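Local atomic coordinates of peroxinectin A (Dictyostelium discoideum, PDB entry 6ERC), a protein that uses hydrogen peroxide to oxidise phenolic donors, iodide and thiocyanate at a heme, as a secreted peroxidase of the animal heme peroxidase family. Residues Asn387-Arg400 with Val430-Glu442. Numbering follows the deposited sequence.
Sequences NRDHGIPPYNSLRR and VDDIDSYVGGLAE
Helix 395-400 meets helix 435-441 at 75°, axes 9.2 Å apart, and the two backbones run closest where both helices start, Tyr-395 N donating almost straight (172°) to Ile-433 O at 2.8 Å. At the same junction Ser-435 OG gives its proton to Pro-393 O, 2.7 Å away and reached from above the carbonyl plane, while a water joins that oxygen to Ser-435 N. A second water links Asn-396 N to Val-430 O and Ile-433 O. The Tyr-395 ring, with CG anti to the backbone N (chi1 175°), lies over Gly-438, whose CA makes a CH-pi contact with one face, 4.0 Å from the centroid; Arg-399 CD lies over the opposite face. The Tyr-395 hydroxyl donates to the anti lone pair of Glu-442 OE2 at 2.5 Å. Arg-399, whose NE bonds Arg-405 O, adds a salt bridge from NH1 to that oxygen through a weak hydrogen bond, and Thr-453 also binds it. Near the start of helix 435-441, Arg-388 directs NH2 nearly in its guanidinium plane to the syn lone pair of Asp-434 OD2 at 2.9 Å; its NH1 bonds Gln-46 O. Asn-396 ND2 approaches Asp-431 OD1 (2.9 Å) from above the carboxylate plane, and Asn-396 OD1 accepts from Val-407 N. The buried Glu-442 carboxylate is probably stabilised as an anion by its hydroxyl partners and Arg-399.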
loop_
_atom_site.group_PDB
_atom_site.type_symbol
_atom_site.label_atom_id
_atom_site.label_comp_id
_atom_site.label_asym_id
_atom_site.label_seq_id
_atom_site.Cartn_x
_atom_site.Cartn_y
_atom_site.Cartn_z
ATOM N N ASN A 387 -6.098 2.352 13.507
ATOM C CA ASN A 387 -6.228 1.122 14.282
ATOM C C ASN A 387 -7.278 1.276 15.374
ATOM O O ASN A 387 -8.101 0.378 15.590
ATOM C CB ASN A 387 -4.878 0.734 14.886
ATOM C CG ASN A 387 -3.887 0.254 13.845
ATOM O OD1 ASN A 387 -3.825 -0.934 13.532
ATOM N ND2 ASN A 387 -3.098 1.177 13.311
ATOM N N ARG A 388 -7.263 2.412 16.077
ATOM C CA ARG A 388 -8.259 2.662 17.112
ATOM C C ARG A 388 -9.623 2.962 16.508
ATOM O O ARG A 388 -10.654 2.674 17.128
ATOM C CB ARG A 388 -7.794 3.812 18.004
ATOM C CG ARG A 388 -6.519 3.497 18.767
ATOM C CD ARG A 388 -5.917 4.729 19.409
ATOM N NE ARG A 388 -4.705 4.407 20.155
ATOM C CZ ARG A 388 -4.046 5.268 20.924
ATOM N NH1 ARG A 388 -4.483 6.514 21.056
ATOM N NH2 ARG A 388 -2.952 4.881 21.566
ATOM N N ASP A 389 -9.646 3.538 15.304
ATOM C CA ASP A 389 -10.899 3.721 14.578
ATOM C C ASP A 389 -11.522 2.376 14.224
ATOM O O ASP A 389 -12.728 2.170 14.400
ATOM C CB ASP A 389 -10.641 4.555 13.321
ATOM C CG ASP A 389 -11.883 4.740 12.465
ATOM O OD1 ASP A 389 -12.969 4.257 12.850
ATOM O OD2 ASP A 389 -11.770 5.378 11.398
ATOM N N HIS A 390 -10.709 1.443 13.728
ATOM C CA HIS A 390 -11.204 0.136 13.314
ATOM C C HIS A 390 -11.395 -0.826 14.476
ATOM O O HIS A 390 -11.969 -1.901 14.277
ATOM C CB HIS A 390 -10.248 -0.501 12.301
ATOM C CG HIS A 390 -10.161 0.233 10.998
ATOM N ND1 HIS A 390 -9.650 -0.341 9.853
ATOM C CD2 HIS A 390 -10.511 1.497 10.661
ATOM C CE1 HIS A 390 -9.695 0.536 8.866
ATOM N NE2 HIS A 390 -10.212 1.660 9.330
ATOM N N GLY A 391 -10.922 -0.480 15.668
ATOM C CA GLY A 391 -11.065 -1.360 16.811
ATOM C C GLY A 391 -10.116 -2.536 16.788
ATOM O O GLY A 391 -10.497 -3.645 17.182
ATOM N N ILE A 392 -8.887 -2.328 16.327
ATOM C CA ILE A 392 -7.900 -3.414 16.335
ATOM C C ILE A 392 -7.621 -3.816 17.780
ATOM O O ILE A 392 -7.336 -2.938 18.621
ATOM C CB ILE A 392 -6.605 -2.977 15.622
ATOM C CG1 ILE A 392 -6.878 -2.672 14.142
ATOM C CG2 ILE A 392 -5.509 -4.042 15.762
ATOM C CD1 ILE A 392 -7.297 -3.877 13.305
ATOM N N PRO A 393 -7.694 -5.095 18.134
ATOM C CA PRO A 393 -7.456 -5.495 19.526
ATOM C C PRO A 393 -6.062 -5.112 19.983
ATOM O O PRO A 393 -5.191 -4.792 19.159
ATOM C CB PRO A 393 -7.625 -7.022 19.489
ATOM C CG PRO A 393 -8.487 -7.274 18.327
ATOM C CD PRO A 393 -8.117 -6.239 17.308
ATOM N N PRO A 394 -5.811 -5.126 21.292
ATOM C CA PRO A 394 -4.451 -4.887 21.787
ATOM C C PRO A 394 -3.475 -5.962 21.330
ATOM O O PRO A 394 -3.854 -7.060 20.920
ATOM C CB PRO A 394 -4.622 -4.903 23.310
ATOM C CG PRO A 394 -6.046 -4.555 23.532
ATOM C CD PRO A 394 -6.797 -5.145 22.385
ATOM N N TYR A 395 -2.187 -5.623 21.431
ATOM C CA TYR A 395 -1.117 -6.497 20.962
ATOM C C TYR A 395 -1.297 -7.928 21.462
ATOM O O TYR A 395 -1.350 -8.875 20.670
ATOM C CB TYR A 395 0.230 -5.919 21.408
ATOM C CG TYR A 395 1.437 -6.775 21.089
ATOM C CD1 TYR A 395 1.798 -7.046 19.774
ATOM C CD2 TYR A 395 2.232 -7.286 22.107
ATOM C CE1 TYR A 395 2.908 -7.819 19.486
ATOM C CE2 TYR A 395 3.341 -8.057 21.829
ATOM C CZ TYR A 395 3.678 -8.321 20.519
ATOM O OH TYR A 395 4.785 -9.092 20.244
ATOM N N ASN A 396 -1.395 -8.107 22.782
ATOM C CA ASN A 396 -1.494 -9.458 23.327
ATOM C C ASN A 396 -2.826 -10.115 22.987
ATOM O O ASN A 396 -2.890 -11.341 22.846
ATOM C CB ASN A 396 -1.286 -9.440 24.843
ATOM C CG ASN A 396 0.068 -10.000 25.258
ATOM O OD1 ASN A 396 0.727 -10.703 24.491
ATOM N ND2 ASN A 396 0.482 -9.701 26.485
ATOM N N SER A 397 -3.900 -9.331 22.856
ATOM C CA SER A 397 -5.179 -9.908 22.454
ATOM C C SER A 397 -5.121 -10.421 21.020
ATOM O O SER A 397 -5.646 -11.499 20.718
ATOM C CB SER A 397 -6.295 -8.876 22.604
ATOM O OG SER A 397 -7.547 -9.431 22.234
ATOM N N LEU A 398 -4.488 -9.664 20.124
ATOM C CA LEU A 398 -4.362 -10.102 18.738
ATOM C C LEU A 398 -3.591 -11.412 18.650
ATOM O O LEU A 398 -4.013 -12.349 17.962
ATOM C CB LEU A 398 -3.677 -9.014 17.908
ATOM C CG LEU A 398 -3.430 -9.332 16.433
ATOM C CD1 LEU A 398 -4.739 -9.613 15.714
ATOM C CD2 LEU A 398 -2.689 -8.188 15.766
ATOM N N ARG A 399 -2.453 -11.497 19.342
ATOM C CA ARG A 399 -1.652 -12.718 19.313
ATOM C C ARG A 399 -2.477 -13.926 19.739
ATOM O O ARG A 399 -2.459 -14.971 19.074
ATOM C CB ARG A 399 -0.422 -12.557 20.210
ATOM C CG ARG A 399 0.643 -11.636 19.639
ATOM C CD ARG A 399 1.846 -11.509 20.564
ATOM N NE ARG A 399 2.526 -12.786 20.778
ATOM C CZ ARG A 399 3.436 -13.307 19.959
ATOM N NH1 ARG A 399 3.789 -12.671 18.849
ATOM N NH2 ARG A 399 3.994 -14.474 20.249
ATOM N N ARG A 400 -3.212 -13.802 20.847
ATOM C CA ARG A 400 -4.061 -14.898 21.302
ATOM C C ARG A 400 -5.024 -15.330 20.203
ATOM O O ARG A 400 -5.169 -16.525 19.919
ATOM C CB ARG A 400 -4.837 -14.485 22.557
ATOM C CG ARG A 400 -3.992 -14.303 23.817
ATOM C CD ARG A 400 -4.881 -14.123 25.059
ATOM N NE ARG A 400 -4.123 -13.777 26.265
ATOM C CZ ARG A 400 -3.946 -12.541 26.731
ATOM N NH1 ARG A 400 -4.472 -11.494 26.101
ATOM N NH2 ARG A 400 -3.236 -12.348 27.837
ATOM N N VAL A 430 1.950 -4.492 29.093
ATOM C CA VAL A 430 2.104 -5.078 27.765
ATOM C C VAL A 430 0.741 -5.297 27.126
ATOM O O VAL A 430 0.573 -5.130 25.912
ATOM C CB VAL A 430 2.913 -6.389 27.832
ATOM C CG1 VAL A 430 4.334 -6.120 28.302
ATOM C CG2 VAL A 430 2.224 -7.418 28.725
ATOM N N ASP A 431 -0.257 -5.661 27.931
ATOM C CA ASP A 431 -1.608 -5.862 27.422
ATOM C C ASP A 431 -2.298 -4.558 27.039
ATOM O O ASP A 431 -3.456 -4.598 26.607
ATOM C CB ASP A 431 -2.443 -6.610 28.460
ATOM C CG ASP A 431 -1.967 -8.037 28.672
ATOM O OD1 ASP A 431 -2.012 -8.830 27.707
ATOM O OD2 ASP A 431 -1.539 -8.366 29.800
ATOM N N ASP A 432 -1.631 -3.414 27.196
ATOM C CA ASP A 432 -2.136 -2.134 26.717
ATOM C C ASP A 432 -1.482 -1.695 25.416
ATOM O O ASP A 432 -1.881 -0.671 24.852
ATOM C CB ASP A 432 -1.918 -1.046 27.776
ATOM C CG ASP A 432 -2.542 -1.391 29.109
ATOM O OD1 ASP A 432 -3.563 -2.111 29.122
ATOM O OD2 ASP A 432 -2.013 -0.936 30.144
ATOM N N ILE A 433 -0.489 -2.438 24.927
ATOM C CA ILE A 433 0.234 -2.035 23.728
ATOM C C ILE A 433 -0.686 -2.119 22.519
ATOM O O ILE A 433 -1.438 -3.088 22.352
ATOM C CB ILE A 433 1.484 -2.913 23.534
ATOM C CG1 ILE A 433 2.405 -2.813 24.756
ATOM C CG2 ILE A 433 2.237 -2.490 22.288
ATOM C CD1 ILE A 433 3.562 -3.794 24.744
ATOM N N ASP A 434 -0.634 -1.097 21.668
ATOM C CA ASP A 434 -1.333 -1.146 20.391
ATOM C C ASP A 434 -0.696 -2.199 19.489
ATOM O O ASP A 434 0.531 -2.264 19.368
ATOM C CB ASP A 434 -1.291 0.222 19.707
ATOM C CG ASP A 434 -2.356 1.168 20.223
ATOM O OD1 ASP A 434 -3.550 0.815 20.138
ATOM O OD2 ASP A 434 -2.003 2.262 20.709
ATOM N N SER A 435 -1.531 -3.024 18.851
ATOM C CA SER A 435 -1.011 -4.077 17.982
ATOM C C SER A 435 -0.016 -3.525 16.969
ATOM O O SER A 435 0.991 -4.172 16.660
ATOM C CB SER A 435 -2.162 -4.782 17.263
ATOM O OG SER A 435 -2.858 -5.646 18.144
ATOM N N TYR A 436 -0.274 -2.324 16.450
ATOM C CA TYR A 436 0.601 -1.749 15.433
ATOM C C TYR A 436 2.009 -1.524 15.974
ATOM O O TYR A 436 2.998 -1.894 15.330
ATOM C CB TYR A 436 0.002 -0.443 14.913
ATOM C CG TYR A 436 0.838 0.233 13.850
ATOM C CD1 TYR A 436 1.190 -0.435 12.684
ATOM C CD2 TYR A 436 1.264 1.545 14.008
ATOM C CE1 TYR A 436 1.952 0.183 11.709
ATOM C CE2 TYR A 436 2.023 2.171 13.038
ATOM C CZ TYR A 436 2.363 1.487 11.892
ATOM O OH TYR A 436 3.119 2.111 10.928
ATOM N N VAL A 437 2.125 -0.921 17.162
ATOM C CA VAL A 437 3.452 -0.642 17.702
ATOM C C VAL A 437 4.100 -1.929 18.194
ATOM O O VAL A 437 5.325 -2.088 18.116
ATOM C CB VAL A 437 3.394 0.423 18.823
ATOM C CG1 VAL A 437 2.459 1.579 18.450
ATOM C CG2 VAL A 437 2.993 -0.184 20.156
ATOM N N GLY A 438 3.302 -2.866 18.703
ATOM C CA GLY A 438 3.866 -4.112 19.195
ATOM C C GLY A 438 4.488 -4.938 18.087
ATOM O O GLY A 438 5.635 -5.382 18.195
ATOM N N GLY A 439 3.740 -5.152 17.001
ATOM C CA GLY A 439 4.273 -5.919 15.888
ATOM C C GLY A 439 5.528 -5.301 15.306
ATOM O O GLY A 439 6.457 -6.009 14.914
ATOM N N LEU A 440 5.572 -3.970 15.240
ATOM C CA LEU A 440 6.771 -3.294 14.761
ATOM C C LEU A 440 7.954 -3.528 15.690
ATOM O O LEU A 440 9.097 -3.643 15.230
ATOM C CB LEU A 440 6.498 -1.799 14.613
ATOM C CG LEU A 440 5.671 -1.428 13.386
ATOM C CD1 LEU A 440 5.234 0.022 13.438
ATOM C CD2 LEU A 440 6.464 -1.695 12.119
ATOM N N ALA A 441 7.703 -3.597 17.000
ATOM C CA ALA A 441 8.786 -3.719 17.969
ATOM C C ALA A 441 9.395 -5.114 17.994
ATOM O O ALA A 441 10.491 -5.287 18.541
ATOM C CB ALA A 441 8.279 -3.351 19.364
ATOM N N GLU A 442 8.718 -6.104 17.420
ATOM C CA GLU A 442 9.199 -7.475 17.459
ATOM C C GLU A 442 10.494 -7.625 16.669
ATOM O O GLU A 442 10.804 -6.842 15.766
ATOM C CB GLU A 442 8.147 -8.431 16.895
ATOM C CG GLU A 442 6.881 -8.522 17.729
ATOM C CD GLU A 442 5.841 -9.444 17.125
ATOM O OE1 GLU A 442 6.062 -9.942 16.000
ATOM O OE2 GLU A 442 4.802 -9.670 17.781
HETATM O O HOH W 1 -2.914 -1.657 16.449
HETATM O O HOH W 2 -4.402 -2.376 18.738
HETATM O O HOH W 3 -1.424 -5.433 24.173
#